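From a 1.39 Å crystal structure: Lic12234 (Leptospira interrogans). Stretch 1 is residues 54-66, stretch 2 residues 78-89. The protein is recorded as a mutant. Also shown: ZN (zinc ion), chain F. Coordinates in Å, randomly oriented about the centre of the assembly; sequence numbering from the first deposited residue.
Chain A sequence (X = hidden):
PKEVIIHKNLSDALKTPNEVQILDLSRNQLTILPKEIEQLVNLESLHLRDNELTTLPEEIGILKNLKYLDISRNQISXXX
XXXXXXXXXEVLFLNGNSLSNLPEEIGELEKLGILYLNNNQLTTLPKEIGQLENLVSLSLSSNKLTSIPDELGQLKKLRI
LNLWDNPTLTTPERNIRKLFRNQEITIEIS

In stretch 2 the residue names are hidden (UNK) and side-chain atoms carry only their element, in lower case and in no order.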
# COMPACT_ATOMS: atom_id res chain seq x y z
N THR A 54 -2.93 12.06 7.25
CA THR A 54 -4.28 11.64 6.90
C THR A 54 -4.41 11.32 5.41
O THR A 54 -5.36 10.64 4.99
CB THR A 54 -5.31 12.66 7.35
OG1 THR A 54 -5.08 13.88 6.67
CG2 THR A 54 -5.28 12.90 8.86
N THR A 55 -3.45 11.78 4.61
CA THR A 55 -3.41 11.55 3.17
C THR A 55 -2.02 11.83 2.69
O THR A 55 -1.10 12.08 3.50
CB THR A 55 -4.45 12.43 2.42
OG1 THR A 55 -4.56 11.97 1.05
CG2 THR A 55 -4.14 13.95 2.48
N LEU A 56 -1.83 11.80 1.36
CA LEU A 56 -0.58 12.15 0.74
C LEU A 56 -0.82 13.32 -0.20
O LEU A 56 -1.92 13.42 -0.76
CB LEU A 56 -0.00 10.99 -0.09
CG LEU A 56 0.38 9.75 0.70
CD1 LEU A 56 0.81 8.68 -0.26
CD2 LEU A 56 1.52 10.06 1.66
N PRO A 57 0.18 14.18 -0.43
CA PRO A 57 -0.03 15.28 -1.38
C PRO A 57 -0.14 14.75 -2.81
O PRO A 57 0.40 13.68 -3.12
CB PRO A 57 1.24 16.11 -1.21
CG PRO A 57 2.30 15.11 -0.75
CD PRO A 57 1.55 14.19 0.15
N GLU A 58 -0.79 15.50 -3.68
CA GLU A 58 -0.88 15.11 -5.08
C GLU A 58 0.50 15.02 -5.72
O GLU A 58 0.68 14.32 -6.71
CB GLU A 58 -1.73 16.12 -5.86
CG GLU A 58 -3.20 16.07 -5.48
CD GLU A 58 -4.02 17.10 -6.24
OE1 GLU A 58 -3.90 18.31 -5.95
OE2 GLU A 58 -4.70 16.70 -7.22
N GLU A 59 1.48 15.73 -5.16
CA GLU A 59 2.89 15.71 -5.61
C GLU A 59 3.53 14.33 -5.51
O GLU A 59 4.56 14.10 -6.16
CB GLU A 59 3.73 16.71 -4.81
CG GLU A 59 3.49 18.16 -5.20
CD GLU A 59 2.24 18.84 -4.67
OE1 GLU A 59 1.47 18.22 -3.90
OE2 GLU A 59 2.01 20.02 -5.04
N ILE A 60 2.91 13.40 -4.78
CA ILE A 60 3.48 12.05 -4.68
C ILE A 60 3.61 11.40 -6.06
O ILE A 60 4.51 10.59 -6.26
CB ILE A 60 2.64 11.17 -3.70
CG1 ILE A 60 3.45 9.95 -3.18
CG2 ILE A 60 1.32 10.69 -4.32
CD1 ILE A 60 4.36 10.32 -1.98
N GLY A 61 2.71 11.73 -6.98
CA GLY A 61 2.73 11.10 -8.28
C GLY A 61 3.95 11.44 -9.13
O GLY A 61 4.17 10.78 -10.15
N ILE A 62 4.76 12.45 -8.72
CA ILE A 62 5.98 12.79 -9.46
C ILE A 62 7.08 11.76 -9.18
O ILE A 62 8.06 11.66 -9.93
CB ILE A 62 6.42 14.25 -9.09
CG1 ILE A 62 5.32 15.28 -9.43
CG2 ILE A 62 7.79 14.67 -9.71
CD1 ILE A 62 4.86 15.33 -10.93
N LEU A 63 6.92 11.02 -8.07
CA LEU A 63 7.92 10.05 -7.63
C LEU A 63 7.80 8.74 -8.43
O LEU A 63 7.65 7.67 -7.84
CB LEU A 63 7.81 9.81 -6.13
CG LEU A 63 7.84 11.03 -5.23
CD1 LEU A 63 7.69 10.59 -3.76
CD2 LEU A 63 9.12 11.80 -5.41
N LYS A 64 7.92 8.84 -9.75
CA LYS A 64 7.68 7.68 -10.61
C LYS A 64 8.68 6.54 -10.46
O LYS A 64 8.35 5.42 -10.89
CB LYS A 64 7.57 8.11 -12.08
CG LYS A 64 8.88 8.52 -12.69
CD LYS A 64 8.71 8.81 -14.18
CE LYS A 64 10.03 8.81 -14.90
NZ LYS A 64 9.87 8.64 -16.37
N ASN A 65 9.83 6.76 -9.79
CA ASN A 65 10.83 5.69 -9.60
C ASN A 65 10.62 4.99 -8.24
O ASN A 65 11.38 4.09 -7.89
CB ASN A 65 12.24 6.26 -9.66
CG ASN A 65 12.49 6.89 -11.00
OD1 ASN A 65 12.75 8.10 -11.10
ND2 ASN A 65 12.24 6.15 -12.04
N LEU A 66 9.61 5.40 -7.48
CA LEU A 66 9.42 4.82 -6.17
C LEU A 66 9.11 3.33 -6.25
O LEU A 66 8.17 2.93 -6.95
CB LEU A 66 8.26 5.53 -5.49
CG LEU A 66 8.23 5.55 -3.99
CD1 LEU A 66 9.45 6.29 -3.39
CD2 LEU A 66 6.95 6.17 -3.49
N UNK A 78 -7.54 8.46 2.96
CA UNK A 78 -7.78 8.67 1.53
C UNK A 78 -6.49 8.96 0.83
O UNK A 78 -5.50 9.33 1.48
n UNK A 78 -8.19 11.51 3.02
c UNK A 78 -8.77 9.84 1.32
c UNK A 78 -8.21 11.19 1.72
o UNK A 78 -7.79 11.98 0.86
N UNK A 79 -6.52 8.86 -0.52
CA UNK A 79 -5.37 9.12 -1.36
C UNK A 79 -5.73 10.01 -2.50
O UNK A 79 -6.85 9.93 -3.01
c UNK A 79 -3.16 6.90 -0.41
c UNK A 79 -4.84 4.82 0.34
c UNK A 79 -4.86 7.82 -1.99
c UNK A 79 -2.73 5.94 0.53
c UNK A 79 -4.41 6.80 -0.99
c UNK A 79 -3.59 4.92 0.89
c UNK A 79 -5.26 5.78 -0.59
N UNK A 80 -4.74 10.76 -3.02
CA UNK A 80 -5.00 11.53 -4.25
C UNK A 80 -5.01 10.56 -5.44
O UNK A 80 -4.35 9.51 -5.38
c UNK A 80 -3.37 10.96 -2.51
c UNK A 80 -3.76 12.44 -4.33
c UNK A 80 -2.65 11.66 -3.65
N UNK A 81 -5.66 10.93 -6.53
CA UNK A 81 -5.66 10.06 -7.71
C UNK A 81 -4.24 9.85 -8.25
O UNK A 81 -3.97 8.84 -8.90
c UNK A 81 -10.29 10.64 -9.45
n UNK A 81 -10.72 9.21 -9.33
c UNK A 81 -8.01 10.50 -8.51
c UNK A 81 -6.53 10.67 -8.81
c UNK A 81 -8.84 10.80 -9.75
N UNK A 82 -3.31 10.81 -7.99
CA UNK A 82 -1.95 10.74 -8.49
C UNK A 82 -1.17 9.51 -8.00
O UNK A 82 -0.11 9.22 -8.57
c UNK A 82 -1.18 12.04 -8.19
o UNK A 82 -3.58 13.61 -7.70
c UNK A 82 -2.87 14.00 -8.66
o UNK A 82 -3.09 15.06 -9.29
c UNK A 82 -1.62 13.22 -9.06
N UNK A 83 -1.69 8.78 -7.01
CA UNK A 83 -1.03 7.53 -6.62
C UNK A 83 -0.95 6.57 -7.80
O UNK A 83 -0.06 5.71 -7.85
c UNK A 83 -1.57 7.74 -4.18
c UNK A 83 -3.16 6.41 -5.63
c UNK A 83 -3.68 5.27 -4.65
c UNK A 83 -1.69 6.85 -5.39
N UNK A 84 -1.85 6.70 -8.78
CA UNK A 84 -1.83 5.81 -9.93
C UNK A 84 -0.56 5.91 -10.75
O UNK A 84 -0.30 5.02 -11.56
o UNK A 84 -4.95 6.67 -12.86
n UNK A 84 -4.78 8.76 -12.13
c UNK A 84 -3.00 7.29 -11.61
c UNK A 84 -3.07 6.02 -10.81
c UNK A 84 -4.32 7.56 -12.28
N UNK A 85 0.22 7.02 -10.60
CA UNK A 85 1.45 7.19 -11.35
C UNK A 85 2.61 6.40 -10.76
O UNK A 85 3.68 6.36 -11.37
c UNK A 85 1.81 8.68 -11.45
c UNK A 85 1.21 10.89 -12.55
n UNK A 85 1.37 13.26 -11.76
c UNK A 85 0.74 9.48 -12.19
c UNK A 85 1.12 11.84 -11.37
N UNK A 86 2.42 5.75 -9.59
CA UNK A 86 3.49 4.98 -8.96
C UNK A 86 3.60 3.60 -9.58
O UNK A 86 3.41 2.58 -8.93
c UNK A 86 2.89 6.14 -5.27
c UNK A 86 3.26 4.94 -7.44
c UNK A 86 3.16 6.30 -6.77
c UNK A 86 4.42 7.17 -7.01
N UNK A 87 3.93 3.60 -10.90
CA UNK A 87 3.96 2.37 -11.69
C UNK A 87 5.11 1.45 -11.40
O UNK A 87 5.12 0.31 -11.91
c UNK A 87 1.48 2.85 -13.53
c UNK A 87 0.40 3.55 -14.30
c UNK A 87 3.94 2.70 -13.20
n UNK A 87 -0.92 3.04 -13.87
c UNK A 87 2.79 3.58 -13.64
N UNK A 88 6.09 1.93 -10.60
CA UNK A 88 7.23 1.09 -10.27
C UNK A 88 7.12 0.60 -8.81
O UNK A 88 8.01 -0.11 -8.33
n UNK A 88 9.10 3.18 -12.34
o UNK A 88 8.88 0.96 -12.58
c UNK A 88 8.50 1.87 -10.42
c UNK A 88 8.87 1.97 -11.87
N UNK A 89 6.02 0.93 -8.13
CA UNK A 89 5.88 0.53 -6.74
C UNK A 89 5.73 -0.98 -6.60
O UNK A 89 4.85 -1.56 -7.25
c UNK A 89 3.29 1.77 -4.09
c UNK A 89 5.73 2.23 -4.08
c UNK A 89 4.68 1.27 -6.15
c UNK A 89 4.65 1.31 -4.62
ZN ZN F . -5.10 14.98 -7.98
O HOH W 1 -7.10 14.04 4.51
O HOH W 2 1.70 14.86 -9.13
O HOH W 3 6.54 4.18 -8.81

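Position 78 has four side-chain atoms: two carbons, the second carrying one oxygen and one nitrogen. Its backbone O accepts a hydrogen bond from Thr-55 OG1 at 2.8 Å. A short side-chain amide means Asn-78. Its ND2 donates to a water 3.1 Å away, which is also hydrogen-bonded to Thr-54 OG1 at 3.0 Å.

Position 79 carries one carbon and then a ring of six carbons, with no oxygen. CA-to-CB points away from stretch 1. Leu-56 CD1 lies at the ring edge, near its plane. This is Phe-79.

Position 80 has three carbons that close a ring onto the backbone N. The ring packs against Ile-60 and the backbone of Leu-56 and Pro-57. This is Pro-80; its CD lies 3.3 Å from Leu-56 O.

Position 81 has four carbons in a row ending in nitrogen. It touches nothing on stretch 1. It is Lys-81.

Position 82 has three carbons, the third carrying two oxygens, both near the zinc ion. A carboxylate on this chain is Glu-82. Its OE1 and OE2 lie 2.1 and 2.4 Å from ZN, and Glu-58 OE2 lies 1.9 Å from ZN.

Position 83 has four carbons, forked at the first, with one arm two carbons long. It meets Ile-60. It is Ile-83, with CG2 4.1 Å from Ile-60 CG2.

Position 84 has three carbons, the third carrying one oxygen and one nitrogen. It points away and makes no contact. It is Gln-84.

Position 85 has four carbons in a row ending in nitrogen. The chain passes over Gly-61. It is Lys-85. An ideal CB on Gly-61 would be 2.4 Å from Lys-85 CE, a clash.

Position 86 has four carbons, forked at the second. They reach Ile-60, Leu-63 and Leu-66. It is Leu-86, with CD2 3.4 Å from Leu-63 O.

Position 87 has four carbons in a row ending in nitrogen, and its end leads away. It is Lys-87.

Position 88 has two carbons, the second carrying one oxygen and one nitrogen. It points toward stretch 1. It is Asn-88; ND2 donates to Lys-64 O at 2.8 Å.

Position 89 has four carbons, forked at the second, and packs on Leu-66. It is Leu-89, with CD1 4.2 Å from Leu-66 CG.

Both stretches contain a 3-10 segment followed by a type I turn. Apolar side chains pack between them, and Gly-61 permits close approach. Hydrogen bonds fasten both ends. Zinc lets two carboxylates sit close: Glu-58 OE2 and Glu-82 OE2 are 3.1 Å apart.

Stretch 2, residues 78-89: NFPKEIQKLKNL
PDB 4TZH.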